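PDB 7CT3: mutual gliding motility protein C (MglC) from Myxococcus xanthus DK 1622, which probably takes part in controlling the polarity of gliding motility as a Roadblock/LC7-domain protein that interacts with its paralog MglB. Local coordinates for residues A17-V22 with T32-E37; K78-M83 with L96-N101. All blocks are in the same frame, centred on the assembly; numbering follows the deposited sequence.

Contact 1 of 2, residues A17-V22 with T32-E37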
loop_
_atom_site.group_PDB
_atom_site.type_symbol
_atom_site.label_atom_id
_atom_site.label_comp_id
_atom_site.label_asym_id
_atom_site.label_seq_id
_atom_site.Cartn_x
_atom_site.Cartn_y
_atom_site.Cartn_z
ATOM N N ALA A 17 15.894 3.548 -1.082
ATOM C CA ALA A 17 15.044 4.717 -1.415
ATOM C C ALA A 17 15.495 5.311 -2.754
ATOM O O ALA A 17 16.696 5.596 -2.896
ATOM C CB ALA A 17 15.101 5.749 -0.315
ATOM N N LEU A 18 14.562 5.474 -3.695
ATOM C CA LEU A 18 14.795 6.113 -5.019
ATOM C C LEU A 18 14.618 7.626 -4.870
ATOM O O LEU A 18 15.451 8.388 -5.383
ATOM C CB LEU A 18 13.789 5.568 -6.039
ATOM C CG LEU A 18 14.156 4.267 -6.751
ATOM C CD1 LEU A 18 14.878 3.300 -5.831
ATOM C CD2 LEU A 18 12.915 3.615 -7.337
ATOM N N ALA A 19 13.537 8.035 -4.211
ATOM C CA ALA A 19 13.085 9.439 -4.159
ATOM C C ALA A 19 12.057 9.608 -3.045
ATOM O O ALA A 19 11.316 8.643 -2.753
ATOM C CB ALA A 19 12.500 9.834 -5.495
ATOM N N CYS A 20 12.014 10.804 -2.469
ATOM C CA CYS A 20 10.914 11.276 -1.598
ATOM C C CYS A 20 10.458 12.636 -2.126
ATOM O O CYS A 20 11.322 13.504 -2.345
ATOM C CB CYS A 20 11.346 11.346 -0.143
ATOM S SG CYS A 20 9.946 11.510 0.990
ATOM N N SER A 21 9.160 12.785 -2.380
ATOM C CA SER A 21 8.598 13.941 -3.118
ATOM C C SER A 21 7.317 14.425 -2.447
ATOM O O SER A 21 6.650 13.616 -1.788
ATOM C CB SER A 21 8.349 13.579 -4.552
ATOM O OG SER A 21 9.496 12.962 -5.115
ATOM N N VAL A 22 7.005 15.707 -2.630
ATOM C CA VAL A 22 5.644 16.267 -2.397
ATOM C C VAL A 22 5.009 16.509 -3.763
ATOM O O VAL A 22 5.601 17.137 -4.641
ATOM C CB VAL A 22 5.689 17.527 -1.515
ATOM C CG1 VAL A 22 4.313 18.155 -1.358
ATOM C CG2 VAL A 22 6.288 17.215 -0.151
ATOM N N THR A 32 11.288 17.438 -4.536
ATOM C CA THR A 32 11.820 16.055 -4.482
ATOM C C THR A 32 13.232 16.070 -3.902
ATOM O O THR A 32 13.892 17.140 -3.928
ATOM C CB THR A 32 11.807 15.376 -5.862
ATOM O OG1 THR A 32 11.794 13.964 -5.654
ATOM C CG2 THR A 32 12.991 15.734 -6.734
ATOM N N PHE A 33 13.652 14.914 -3.392
ATOM C CA PHE A 33 15.074 14.538 -3.210
ATOM C C PHE A 33 15.263 13.127 -3.773
ATOM O O PHE A 33 14.552 12.218 -3.317
ATOM C CB PHE A 33 15.496 14.621 -1.745
ATOM C CG PHE A 33 16.978 14.420 -1.574
ATOM C CD1 PHE A 33 17.512 13.143 -1.484
ATOM C CD2 PHE A 33 17.844 15.504 -1.589
ATOM C CE1 PHE A 33 18.881 12.958 -1.367
ATOM C CE2 PHE A 33 19.212 15.315 -1.465
ATOM C CZ PHE A 33 19.727 14.043 -1.357
ATOM N N GLN A 34 16.162 12.966 -4.749
ATOM C CA GLN A 34 16.445 11.668 -5.419
ATOM C C GLN A 34 17.778 11.108 -4.918
ATOM O O GLN A 34 18.729 11.901 -4.733
ATOM C CB GLN A 34 16.486 11.826 -6.938
ATOM C CG GLN A 34 15.148 12.221 -7.536
ATOM C CD GLN A 34 15.044 11.916 -9.011
ATOM O OE1 GLN A 34 16.002 11.495 -9.661
ATOM N NE2 GLN A 34 13.862 12.134 -9.553
ATOM N N LYS A 35 17.824 9.789 -4.701
ATOM C CA LYS A 35 19.070 8.999 -4.530
ATOM C C LYS A 35 20.086 9.450 -5.588
ATOM O O LYS A 35 19.856 9.168 -6.781
ATOM C CB LYS A 35 18.756 7.507 -4.667
ATOM C CG LYS A 35 19.936 6.561 -4.490
ATOM C CD LYS A 35 20.519 6.574 -3.092
ATOM C CE LYS A 35 21.603 5.536 -2.889
ATOM N NZ LYS A 35 21.054 4.159 -2.857
ATOM N N ASP A 36 21.142 10.153 -5.169
ATOM C CA ASP A 36 22.266 10.586 -6.044
ATOM C C ASP A 36 23.336 9.485 -6.078
ATOM O O ASP A 36 23.916 9.257 -7.164
ATOM C CB ASP A 36 22.869 11.911 -5.567
ATOM C CG ASP A 36 24.062 12.373 -6.389
ATOM O OD1 ASP A 36 23.955 12.368 -7.633
ATOM O OD2 ASP A 36 25.096 12.719 -5.778
ATOM N N GLU A 37 23.563 8.827 -4.934
ATOM C CA GLU A 37 24.724 7.934 -4.665
ATOM C C GLU A 37 24.676 6.698 -5.572
ATOM O O GLU A 37 23.569 6.307 -6.001
ATOM C CB GLU A 37 24.745 7.490 -3.199
ATOM C CG GLU A 37 24.824 8.633 -2.199
ATOM C CD GLU A 37 26.110 9.443 -2.229
ATOM O OE1 GLU A 37 26.048 10.651 -1.920
ATOM O OE2 GLU A 37 27.171 8.867 -2.548
HETATM O O HOH W 1 18.594 5.330 -0.838
#
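Ser21 and Thr32 face each other across two antiparallel strands, and their hydroxyls join at short range, Ser21 OG to Thr32 OG1 2.6 Å, a hydrogen bond in which either may be the donor. Two different torsions make it possible: Thr32 holds OG1 anti to its backbone N (chi1 -157°), whereas Ser21 carries OG beside its own N and anti to the carbonyl carbon (chi1 -49°). The pair is a non-hydrogen-bonded one, so the hydroxyls supply a polar link where the main chains give none. On the same face Ala19, paired with Gln34, sets its CB 4.1 Å from Gln34 CG; beyond CG the glutamine chain runs extended, and Trp47 of helix 44-61 touches it. The other face carries Cys20 and Phe33, whose ring leads away from strand 17-22; the cysteine packs among Leu7, Val10 and Val11 of helix 4-13 and Leu109, while Phe33 rests on Glu8. Main-chain bonds join this pair both ways, Cys20 N to Phe33 O at 3.0 Å and Phe33 N to Cys20 O at 2.9 Å. Past the end of strand 29-34, Lys35 N still reaches Leu18 O, 2.8 Å away, but from 40° above the carbonyl plane. Lys35 lays CB 3.3 Å from Ala17 O, then bends at chi2 and chi4; a water donates to Ala17 O and receives a weak bond from Lys35 NZ. Leu18 and Ala19 both pair with Ala95 on the neighbouring strand, a classic beta bulge. The arrangement is an antiparallel beta hairpin, 17-24 with 29-34, the latter the outermost strand of the sheet on this side within the chain, as in the Roadblock/LC7 fold.

Contact 2 of 2, residues K78-M83 with L96-N101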
loop_
_atom_site.group_PDB
_atom_site.type_symbol
_atom_site.label_atom_id
_atom_site.label_comp_id
_atom_site.label_asym_id
_atom_site.label_seq_id
_atom_site.Cartn_x
_atom_site.Cartn_y
_atom_site.Cartn_z
ATOM N N LYS A 78 9.350 -4.105 -9.162
ATOM C CA LYS A 78 10.687 -3.508 -8.879
ATOM C C LYS A 78 10.600 -2.311 -7.921
ATOM O O LYS A 78 11.648 -1.947 -7.355
ATOM C CB LYS A 78 11.361 -3.079 -10.185
ATOM C CG LYS A 78 11.651 -4.210 -11.160
ATOM C CD LYS A 78 12.433 -3.759 -12.379
ATOM C CE LYS A 78 12.576 -4.844 -13.425
ATOM N NZ LYS A 78 13.069 -4.296 -14.711
ATOM N N VAL A 79 9.428 -1.702 -7.739
ATOM C CA VAL A 79 9.306 -0.422 -6.981
ATOM C C VAL A 79 8.158 -0.530 -5.985
ATOM O O VAL A 79 7.073 -0.996 -6.378
ATOM C CB VAL A 79 9.096 0.790 -7.906
ATOM C CG1 VAL A 79 8.963 2.082 -7.113
ATOM C CG2 VAL A 79 10.202 0.906 -8.937
ATOM N N LEU A 80 8.414 -0.094 -4.754
ATOM C CA LEU A 80 7.401 0.049 -3.683
ATOM C C LEU A 80 7.224 1.540 -3.407
ATOM O O LEU A 80 8.222 2.285 -3.499
ATOM C CB LEU A 80 7.868 -0.691 -2.429
ATOM C CG LEU A 80 8.453 -2.082 -2.658
ATOM C CD1 LEU A 80 8.928 -2.681 -1.345
ATOM C CD2 LEU A 80 7.448 -3.004 -3.332
ATOM N N THR A 81 6.001 1.961 -3.098
ATOM C CA THR A 81 5.698 3.360 -2.720
ATOM C C THR A 81 4.928 3.371 -1.403
ATOM O O THR A 81 4.231 2.379 -1.095
ATOM C CB THR A 81 4.959 4.121 -3.825
ATOM O OG1 THR A 81 3.660 3.553 -3.984
ATOM C CG2 THR A 81 5.716 4.110 -5.136
ATOM N N VAL A 82 5.102 4.457 -0.659
ATOM C CA VAL A 82 4.341 4.798 0.571
ATOM C C VAL A 82 3.952 6.261 0.434
ATOM O O VAL A 82 4.810 7.084 0.120
ATOM C CB VAL A 82 5.175 4.590 1.848
ATOM C CG1 VAL A 82 4.302 4.698 3.086
ATOM C CG2 VAL A 82 5.939 3.282 1.829
HETATM N N MSE A 83 2.676 6.560 0.692
HETATM C CA MSE A 83 2.163 7.912 0.559
HETATM C C MSE A 83 1.348 8.280 1.793
HETATM O O MSE A 83 0.617 7.442 2.320
HETATM C CB MSE A 83 1.291 8.019 -0.691
HETATM C CG MSE A 83 2.042 7.817 -1.974
HETATM SE SE MSE A 83 0.785 7.725 -3.450
HETATM C CE MSE A 83 0.239 5.842 -3.460
ATOM N N LEU A 96 10.883 3.315 -3.206
ATOM C CA LEU A 96 12.129 2.551 -2.967
ATOM C C LEU A 96 12.159 1.316 -3.871
ATOM O O LEU A 96 11.091 0.868 -4.311
ATOM C CB LEU A 96 12.254 2.211 -1.476
ATOM C CG LEU A 96 11.116 1.423 -0.833
ATOM C CD1 LEU A 96 11.654 0.506 0.247
ATOM C CD2 LEU A 96 10.061 2.345 -0.243
ATOM N N HIS A 97 13.363 0.828 -4.176
ATOM C CA HIS A 97 13.591 -0.455 -4.888
ATOM C C HIS A 97 12.927 -1.573 -4.075
ATOM O O HIS A 97 12.911 -1.458 -2.838
ATOM C CB HIS A 97 15.097 -0.673 -5.101
ATOM C CG HIS A 97 15.404 -1.835 -5.978
ATOM N ND1 HIS A 97 15.433 -3.129 -5.502
ATOM C CD2 HIS A 97 15.698 -1.905 -7.294
ATOM C CE1 HIS A 97 15.724 -3.950 -6.490
ATOM N NE2 HIS A 97 15.895 -3.224 -7.597
ATOM N N ALA A 98 12.401 -2.605 -4.741
ATOM C CA ALA A 98 11.648 -3.728 -4.125
ATOM C C ALA A 98 12.516 -4.499 -3.119
ATOM O O ALA A 98 11.933 -5.165 -2.248
ATOM C CB ALA A 98 11.125 -4.653 -5.197
ATOM N N ASP A 99 13.845 -4.430 -3.237
ATOM C CA ASP A 99 14.797 -5.126 -2.329
ATOM C C ASP A 99 15.174 -4.211 -1.156
ATOM O O ASP A 99 15.939 -4.667 -0.291
ATOM C CB ASP A 99 16.035 -5.608 -3.090
ATOM C CG ASP A 99 15.737 -6.702 -4.101
ATOM O OD1 ASP A 99 14.681 -7.358 -3.972
ATOM O OD2 ASP A 99 16.560 -6.893 -5.011
ATOM N N GLY A 100 14.656 -2.979 -1.121
ATOM C CA GLY A 100 14.861 -2.032 -0.008
ATOM C C GLY A 100 14.117 -2.457 1.251
ATOM O O GLY A 100 13.518 -3.548 1.253
ATOM N N ASN A 101 14.157 -1.616 2.285
ATOM C CA ASN A 101 13.523 -1.855 3.608
ATOM C C ASN A 101 12.161 -1.153 3.641
ATOM O O ASN A 101 12.094 0.014 4.069
ATOM C CB ASN A 101 14.439 -1.401 4.746
ATOM C CG ASN A 101 13.981 -1.909 6.095
ATOM O OD1 ASN A 101 12.801 -2.179 6.295
ATOM N ND2 ASN A 101 14.909 -2.043 7.027
#
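Leu80 and Leu96 stand on the same face of the sheet as a hydrogen-bonded antiparallel pair, and their side chains meet low down, Leu80 CB 4.2 Å from Leu96 CG. Leu96 holds CG between its backbone N and carbonyl carbon (chi1 57°), which sets CG 4.0 Å from Leu80 O; CD2 lies nearer still to the same oxygen, at 3.7 Å. Leu80 instead has CG anti to its carbonyl carbon and turns toward the 97-100 turn: CG lies 3.9 Å from Ala98 CA, with CD1 close to the same CA and to Ala98 O. Beyond this pair Leu80 packs on Phe102 of its own chain and on Arg106 of the second subunit. Val79 and His97 form the next pair, but their side chains diverge; Val79 leads off to Ala46 and Glu49 of helix 44-61, with CG1 still near Leu96 O. CB of His97 points away from strand 79-83, yet the imidazole turns one face to Lys78 O, which sits 4.0 Å above the ring plane, offset toward the rim. Its ND1 receives Asp99 N at 3.1 Å, from 23° out of the ring plane, while Gly100 N closes a type I turn onto His97 O. An alanine in place of His97 would probably leave Asp99 N without this acceptor and uncover Lys78 O on the ring side, making the turn less firmly held. Lys78 O also accepts Ala98 N, a bond bent to 139° at the hydrogen and reaching the oxygen from well above the carbonyl plane. The straight pair of bonds between Leu80 and Leu96 thus gives way to a bent one at the turn: apolar packing covers the regular ladder, and beyond it a ring nitrogen and main-chain carbonyls take up the turn's N-H groups.

Contact 1 and contact 2 are ladders of two hairpins set next to each other in one antiparallel sheet, and strands 17-24 and 90-97, one from each, are neighbours within it. Their centres lie 12 Å apart, and Leu18 joins them, its CD1 3.3 Å from His97 N and its CD2 facing Val79. Both are partly buried: strand 17-22 is covered, while its partner 32-37 is partly to fully exposed; in contact 2 the leucines are buried and Lys78 lies at the surface. Contact 1 adds a hydroxyl pair and a weak water-mediated link to its ladder, contact 2 leucine packing and a histidine-held turn. Among these segments, the second subunit touches contact 2 alone.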